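Local coordinates for protein FMN Adenylyltransferase (Candida glabrata, PDB 3FWK) that catalyses transfer of an adenylyl group from ATP to FMN, the final step in making the flavin cofactor FAD, at residues 153-158 and 189-194; 109-114 and 120-125. All coordinates share one frame; numbering follows the deposited sequence.

Contact 1 (153-158 and 189-194); sequences TFLQVF and PDFYRL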
loop_
_atom_site.group_PDB
_atom_site.type_symbol
_atom_site.label_atom_id
_atom_site.label_comp_id
_atom_site.label_asym_id
_atom_site.label_seq_id
_atom_site.Cartn_x
_atom_site.Cartn_y
_atom_site.Cartn_z
ATOM N N THR A 153 17.101 8.931 -12.842
ATOM C CA THR A 153 18.103 9.277 -11.846
ATOM C C THR A 153 18.342 8.146 -10.858
ATOM O O THR A 153 19.490 7.821 -10.523
ATOM C CB THR A 153 17.717 10.580 -11.129
ATOM O OG1 THR A 153 17.673 11.616 -12.110
ATOM C CG2 THR A 153 18.695 10.897 -9.996
ATOM N N PHE A 154 17.266 7.505 -10.421
ATOM C CA PHE A 154 17.364 6.337 -9.567
ATOM C C PHE A 154 18.218 5.236 -10.189
ATOM O O PHE A 154 19.086 4.665 -9.532
ATOM C CB PHE A 154 15.952 5.827 -9.264
ATOM C CG PHE A 154 15.944 4.501 -8.621
ATOM C CD1 PHE A 154 16.189 4.376 -7.285
ATOM C CD2 PHE A 154 15.729 3.356 -9.384
ATOM C CE1 PHE A 154 16.198 3.106 -6.662
ATOM C CE2 PHE A 154 15.754 2.093 -8.802
ATOM C CZ PHE A 154 15.951 1.961 -7.464
ATOM N N LEU A 155 18.013 4.959 -11.462
ATOM C CA LEU A 155 18.797 3.901 -12.108
ATOM C C LEU A 155 20.293 4.271 -12.239
ATOM O O LEU A 155 21.155 3.378 -12.137
ATOM C CB LEU A 155 18.161 3.504 -13.449
ATOM C CG LEU A 155 17.428 2.155 -13.573
ATOM C CD1 LEU A 155 18.411 0.971 -13.521
ATOM C CD2 LEU A 155 16.291 2.002 -12.548
ATOM N N GLN A 156 20.615 5.566 -12.345
ATOM C CA GLN A 156 22.037 6.002 -12.312
ATOM C C GLN A 156 22.673 5.700 -10.953
ATOM O O GLN A 156 23.856 5.369 -10.879
ATOM C CB GLN A 156 22.154 7.504 -12.596
ATOM C CG GLN A 156 21.803 7.913 -14.016
ATOM C CD GLN A 156 21.673 9.449 -14.199
ATOM O OE1 GLN A 156 21.672 10.218 -13.225
ATOM N NE2 GLN A 156 21.539 9.885 -15.455
ATOM N N VAL A 157 21.906 5.827 -9.875
ATOM C CA VAL A 157 22.396 5.517 -8.542
ATOM C C VAL A 157 22.483 4.018 -8.346
ATOM O O VAL A 157 23.433 3.527 -7.740
ATOM C CB VAL A 157 21.527 6.201 -7.459
ATOM C CG1 VAL A 157 22.028 5.900 -6.045
ATOM C CG2 VAL A 157 21.497 7.729 -7.710
ATOM N N PHE A 158 21.519 3.266 -8.895
ATOM C CA PHE A 158 21.445 1.818 -8.680
ATOM C C PHE A 158 21.423 1.081 -10.011
ATOM O O PHE A 158 20.391 0.498 -10.406
ATOM C CB PHE A 158 20.203 1.453 -7.861
ATOM C CG PHE A 158 20.161 2.118 -6.497
ATOM C CD1 PHE A 158 20.814 1.545 -5.420
ATOM C CD2 PHE A 158 19.412 3.271 -6.292
ATOM C CE1 PHE A 158 20.744 2.133 -4.153
ATOM C CE2 PHE A 158 19.350 3.866 -5.032
ATOM C CZ PHE A 158 19.994 3.287 -3.977
ATOM N N PRO A 189 13.841 4.464 -17.639
ATOM C CA PRO A 189 14.935 3.522 -17.609
ATOM C C PRO A 189 14.400 2.131 -17.957
ATOM O O PRO A 189 13.215 1.824 -17.738
ATOM C CB PRO A 189 15.408 3.571 -16.159
ATOM C CG PRO A 189 14.222 4.056 -15.393
ATOM C CD PRO A 189 13.583 5.063 -16.303
ATOM N N ASP A 190 15.279 1.278 -18.449
ATOM C CA ASP A 190 14.903 -0.046 -18.904
ATOM C C ASP A 190 14.877 -0.997 -17.727
ATOM O O ASP A 190 15.930 -1.385 -17.225
ATOM C CB ASP A 190 15.966 -0.468 -19.933
ATOM C CG ASP A 190 15.753 -1.863 -20.440
ATOM O OD1 ASP A 190 14.703 -2.473 -20.142
ATOM O OD2 ASP A 190 16.660 -2.352 -21.145
ATOM N N PHE A 191 13.684 -1.362 -17.260
ATOM C CA PHE A 191 13.557 -2.414 -16.281
ATOM C C PHE A 191 12.254 -3.164 -16.534
ATOM O O PHE A 191 11.405 -2.703 -17.302
ATOM C CB PHE A 191 13.752 -1.901 -14.816
ATOM C CG PHE A 191 12.792 -0.808 -14.368
ATOM C CD1 PHE A 191 13.183 0.543 -14.287
ATOM C CD2 PHE A 191 11.530 -1.161 -13.877
ATOM C CE1 PHE A 191 12.254 1.527 -13.836
ATOM C CE2 PHE A 191 10.622 -0.191 -13.425
ATOM C CZ PHE A 191 10.989 1.155 -13.411
ATOM N N TYR A 192 12.102 -4.311 -15.874
ATOM C CA TYR A 192 10.797 -4.990 -15.850
ATOM C C TYR A 192 9.977 -4.442 -14.684
ATOM O O TYR A 192 10.470 -4.351 -13.541
ATOM C CB TYR A 192 10.999 -6.489 -15.624
ATOM C CG TYR A 192 11.227 -7.270 -16.886
ATOM C CD1 TYR A 192 10.130 -7.759 -17.585
ATOM C CD2 TYR A 192 12.510 -7.553 -17.369
ATOM C CE1 TYR A 192 10.275 -8.520 -18.751
ATOM C CE2 TYR A 192 12.684 -8.344 -18.565
ATOM C CZ TYR A 192 11.522 -8.804 -19.217
ATOM O OH TYR A 192 11.627 -9.551 -20.375
ATOM N N ARG A 193 8.770 -4.014 -14.975
ATOM C CA ARG A 193 7.797 -3.784 -13.927
ATOM C C ARG A 193 7.220 -5.099 -13.439
ATOM O O ARG A 193 6.825 -5.955 -14.225
ATOM C CB ARG A 193 6.660 -2.912 -14.453
ATOM C CG ARG A 193 7.120 -1.534 -14.939
ATOM C CD ARG A 193 5.947 -0.744 -15.450
ATOM N NE ARG A 193 5.738 -1.106 -16.837
ATOM C CZ ARG A 193 4.874 -0.492 -17.635
ATOM N NH1 ARG A 193 3.989 0.383 -17.134
ATOM N NH2 ARG A 193 4.887 -0.761 -18.940
ATOM N N LEU A 194 7.165 -5.241 -12.126
ATOM C CA LEU A 194 6.583 -6.387 -11.438
ATOM C C LEU A 194 5.362 -5.884 -10.758
ATOM O O LEU A 194 5.446 -5.058 -9.844
ATOM C CB LEU A 194 7.594 -6.958 -10.434
ATOM C CG LEU A 194 8.981 -7.282 -10.996
ATOM C CD1 LEU A 194 9.913 -7.674 -9.871
ATOM C CD2 LEU A 194 8.922 -8.354 -12.082
#

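Contact 2 (109-114 and 120-125); sequences TVFIDH and TLENFI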
loop_
_atom_site.group_PDB
_atom_site.type_symbol
_atom_site.label_atom_id
_atom_site.label_comp_id
_atom_site.label_asym_id
_atom_site.label_seq_id
_atom_site.Cartn_x
_atom_site.Cartn_y
_atom_site.Cartn_z
ATOM N N THR A 109 14.305 0.093 -1.542
ATOM C CA THR A 109 12.984 0.690 -1.685
ATOM C C THR A 109 13.154 2.039 -2.351
ATOM O O THR A 109 14.149 2.724 -2.072
ATOM C CB THR A 109 12.269 0.779 -0.312
ATOM O OG1 THR A 109 12.202 -0.521 0.262
ATOM C CG2 THR A 109 10.907 1.331 -0.368
ATOM N N VAL A 110 12.229 2.424 -3.208
ATOM C CA VAL A 110 12.258 3.723 -3.852
ATOM C C VAL A 110 10.919 4.404 -3.672
ATOM O O VAL A 110 9.862 3.785 -3.916
ATOM C CB VAL A 110 12.661 3.629 -5.359
ATOM C CG1 VAL A 110 11.878 2.541 -6.114
ATOM C CG2 VAL A 110 12.578 4.968 -6.067
ATOM N N PHE A 111 10.952 5.682 -3.280
ATOM C CA PHE A 111 9.771 6.527 -3.167
ATOM C C PHE A 111 9.999 7.736 -4.080
ATOM O O PHE A 111 10.946 8.484 -3.906
ATOM C CB PHE A 111 9.577 6.948 -1.713
ATOM C CG PHE A 111 8.532 8.015 -1.507
ATOM C CD1 PHE A 111 7.290 7.976 -2.159
ATOM C CD2 PHE A 111 8.827 9.111 -0.692
ATOM C CE1 PHE A 111 6.355 8.997 -1.973
ATOM C CE2 PHE A 111 7.909 10.130 -0.501
ATOM C CZ PHE A 111 6.671 10.065 -1.123
ATOM N N ILE A 112 9.056 7.968 -4.998
ATOM C CA ILE A 112 9.065 9.159 -5.814
ATOM C C ILE A 112 8.299 10.238 -5.054
ATOM O O ILE A 112 7.074 10.196 -4.927
ATOM C CB ILE A 112 8.411 8.877 -7.204
ATOM C CG1 ILE A 112 9.117 7.696 -7.917
ATOM C CG2 ILE A 112 8.475 10.134 -8.057
ATOM C CD1 ILE A 112 10.617 7.772 -8.017
ATOM N N ASP A 113 9.046 11.162 -4.465
ATOM C CA ASP A 113 8.494 12.188 -3.599
ATOM C C ASP A 113 8.027 13.375 -4.412
ATOM O O ASP A 113 8.504 13.602 -5.514
ATOM C CB ASP A 113 9.589 12.580 -2.583
ATOM C CG ASP A 113 9.075 13.316 -1.352
ATOM O OD1 ASP A 113 7.842 13.431 -1.178
ATOM O OD2 ASP A 113 9.931 13.759 -0.544
ATOM N N HIS A 114 7.084 14.135 -3.870
ATOM C CA HIS A 114 6.557 15.327 -4.556
ATOM C C HIS A 114 6.371 16.423 -3.549
ATOM O O HIS A 114 6.142 16.155 -2.348
ATOM C CB HIS A 114 5.183 15.027 -5.200
ATOM C CG HIS A 114 5.215 13.900 -6.180
ATOM N ND1 HIS A 114 5.011 12.584 -5.820
ATOM C CD2 HIS A 114 5.471 13.889 -7.503
ATOM C CE1 HIS A 114 5.113 11.814 -6.890
ATOM N NE2 HIS A 114 5.401 12.580 -7.925
ATOM N N THR A 120 1.304 13.700 6.603
ATOM C CA THR A 120 1.067 12.450 7.329
ATOM C C THR A 120 1.617 11.279 6.504
ATOM O O THR A 120 2.111 10.296 7.056
ATOM C CB THR A 120 -0.423 12.235 7.585
ATOM O OG1 THR A 120 -0.914 13.260 8.433
ATOM C CG2 THR A 120 -0.658 10.912 8.300
ATOM N N LEU A 121 1.473 11.347 5.169
ATOM C CA LEU A 121 2.015 10.317 4.317
ATOM C C LEU A 121 3.557 10.298 4.355
ATOM O O LEU A 121 4.150 9.221 4.440
ATOM C CB LEU A 121 1.483 10.482 2.897
ATOM C CG LEU A 121 1.720 9.335 1.951
ATOM C CD1 LEU A 121 1.230 7.980 2.490
ATOM C CD2 LEU A 121 0.990 9.646 0.660
ATOM N N GLU A 122 4.212 11.478 4.286
ATOM C CA GLU A 122 5.672 11.521 4.471
ATOM C C GLU A 122 6.068 10.861 5.777
ATOM O O GLU A 122 7.012 10.049 5.834
ATOM C CB GLU A 122 6.180 12.975 4.444
ATOM C CG GLU A 122 5.932 13.737 3.147
ATOM C CD GLU A 122 6.842 13.385 2.019
ATOM O OE1 GLU A 122 7.726 12.514 2.140
ATOM O OE2 GLU A 122 6.694 14.065 0.968
ATOM N N ASN A 123 5.364 11.222 6.869
ATOM C CA ASN A 123 5.663 10.656 8.178
ATOM C C ASN A 123 5.521 9.128 8.120
ATOM O O ASN A 123 6.353 8.394 8.660
ATOM C CB ASN A 123 4.711 11.180 9.233
ATOM C CG ASN A 123 4.924 12.627 9.607
ATOM O OD1 ASN A 123 5.967 13.224 9.303
ATOM N ND2 ASN A 123 3.940 13.199 10.303
ATOM N N PHE A 124 4.449 8.657 7.485
ATOM C CA PHE A 124 4.160 7.237 7.464
ATOM C C PHE A 124 5.205 6.457 6.666
ATOM O O PHE A 124 5.587 5.339 7.040
ATOM C CB PHE A 124 2.780 7.022 6.887
ATOM C CG PHE A 124 2.385 5.569 6.894
ATOM C CD1 PHE A 124 2.142 4.928 8.104
ATOM C CD2 PHE A 124 2.319 4.834 5.720
ATOM C CE1 PHE A 124 1.785 3.580 8.151
ATOM C CE2 PHE A 124 2.003 3.452 5.758
ATOM C CZ PHE A 124 1.741 2.852 6.989
ATOM N N ILE A 125 5.681 7.034 5.557
ATOM C CA ILE A 125 6.746 6.377 4.774
ATOM C C ILE A 125 8.007 6.234 5.626
ATOM O O ILE A 125 8.656 5.190 5.622
ATOM C CB ILE A 125 7.004 7.148 3.480
ATOM C CG1 ILE A 125 5.765 7.019 2.558
ATOM C CG2 ILE A 125 8.286 6.657 2.818
ATOM C CD1 ILE A 125 5.760 8.018 1.398
#

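Contact 1 (153-158 and 189-194)
The Phe191 ring meets Leu155 at a slant: the methyl CD2 of Leu155 stands 3.8 Å from Phe191 CD1. On the helix side, the Phe154 ring carries Phe158 CB over one face, toward the rim, and the Phe158 ring likewise has Val157 CG1 over one face. In the Rossmann-like alpha/beta fold of this enzyme, the contact joins the C-terminal end of helix 147-157 to the loop that leads into strand 192-194. Leu155 is the one helix residue of the contact that does the touching. Its branch point CG rests 3.6 Å from Pro189 CB, while its CD2 reaches past the proline toward the aromatic ring. A branched aliphatic chain suits this place because one residue can press on both partners. The first torsion of Leu155, near -107°, lies far from a staggered value, which may reflect some strain in fitting CG against the proline. With CG between its backbone N and carbonyl carbon (chi1 58°), Phe191 swings its ring back toward Leu155, which makes CD1 the atom that meets CD2. The buried proline offers a compact, rigid ring with no N-H to satisfy, and no hydrogen bond links the two segments. Around them, Ile164 of strand 163-165 touches both Phe154 and Phe191, which ties the helix and the loop to the sheet, and the neighbouring Tyr192 turns the other way to touch the bound glucose. The backbone of Pro189 is held as well: its carbonyl O accepts a hydrogen bond from Thr184 OG1, while CB of its ring lies 3.9 Å from Leu155 CB.

Contact 2 (109-114 and 120-125)
Phe111 receives the delta methyl of Ile125 squarely on one face: CD1 of Ile125 sits 3.4 Å from the ring centroid and only 14° off the ring normal, a CH-pi contact. This is the strand-to-helix half of a beta-alpha-beta crossover made by strand 107-111, helix 119-131 and strand 134-138. The Phe111 side chain sets CG anti to its backbone N (chi1 170°), which carries the ring out from the strand toward the helix. Its opposite face is backed by Asp113 CA, 3.7 Å above the plane and nearer the rim, so the ring is held between its own chain and the helix. Ile125 suits the spot because its long branch, extended through CG1, ends in a slim methyl that can settle over the ring centre. Glu122, one turn earlier, bends at its second torsion (chi2 -76°), and this fold brings its carboxylate back toward the strand end. There OE1 lies at the ring edge, 3.6 Å from Phe111 CE2, where the partly positive C-H rim suits an oxygen. The other oxygen, OE2, comes within 2.5 Å of Asp113 OD1, with the two carboxylate planes steeply inclined. A weak hydrogen bond from His114 N, 2.9 Å away, reaches Asp113 OD1 as well, and Asp113 N is bonded to Ser139 OG beyond strand 134-138. Two carboxylates, both charged, would be expected to repel at such a separation; the closeness is therefore consistent with a proton being retained by the pair.

Overall arrangement
Both segments of contact 2 precede those of contact 1 in the sequence; their centres lie about 18 Å apart and both reach the same mixed sheet. Side chains alternate along strand 107-111: Phe111 faces helix 119-131, whereas Val110 turns to helix 147-157, the helix that supplies contact 1. The segments therefore touch, Phe154 CE1 lying 3.8 Å from Val110 CB. Contact 2 belongs to the flank near edge strand 134-138, while contact 1 reaches toward strand 192-194, past strands 61-64 and 163-165. The two helices thus pack on opposite faces of the sheet, as in Rossmann-like alpha/beta layers, within the phosphoadenosine phosphosulfate reductase family region.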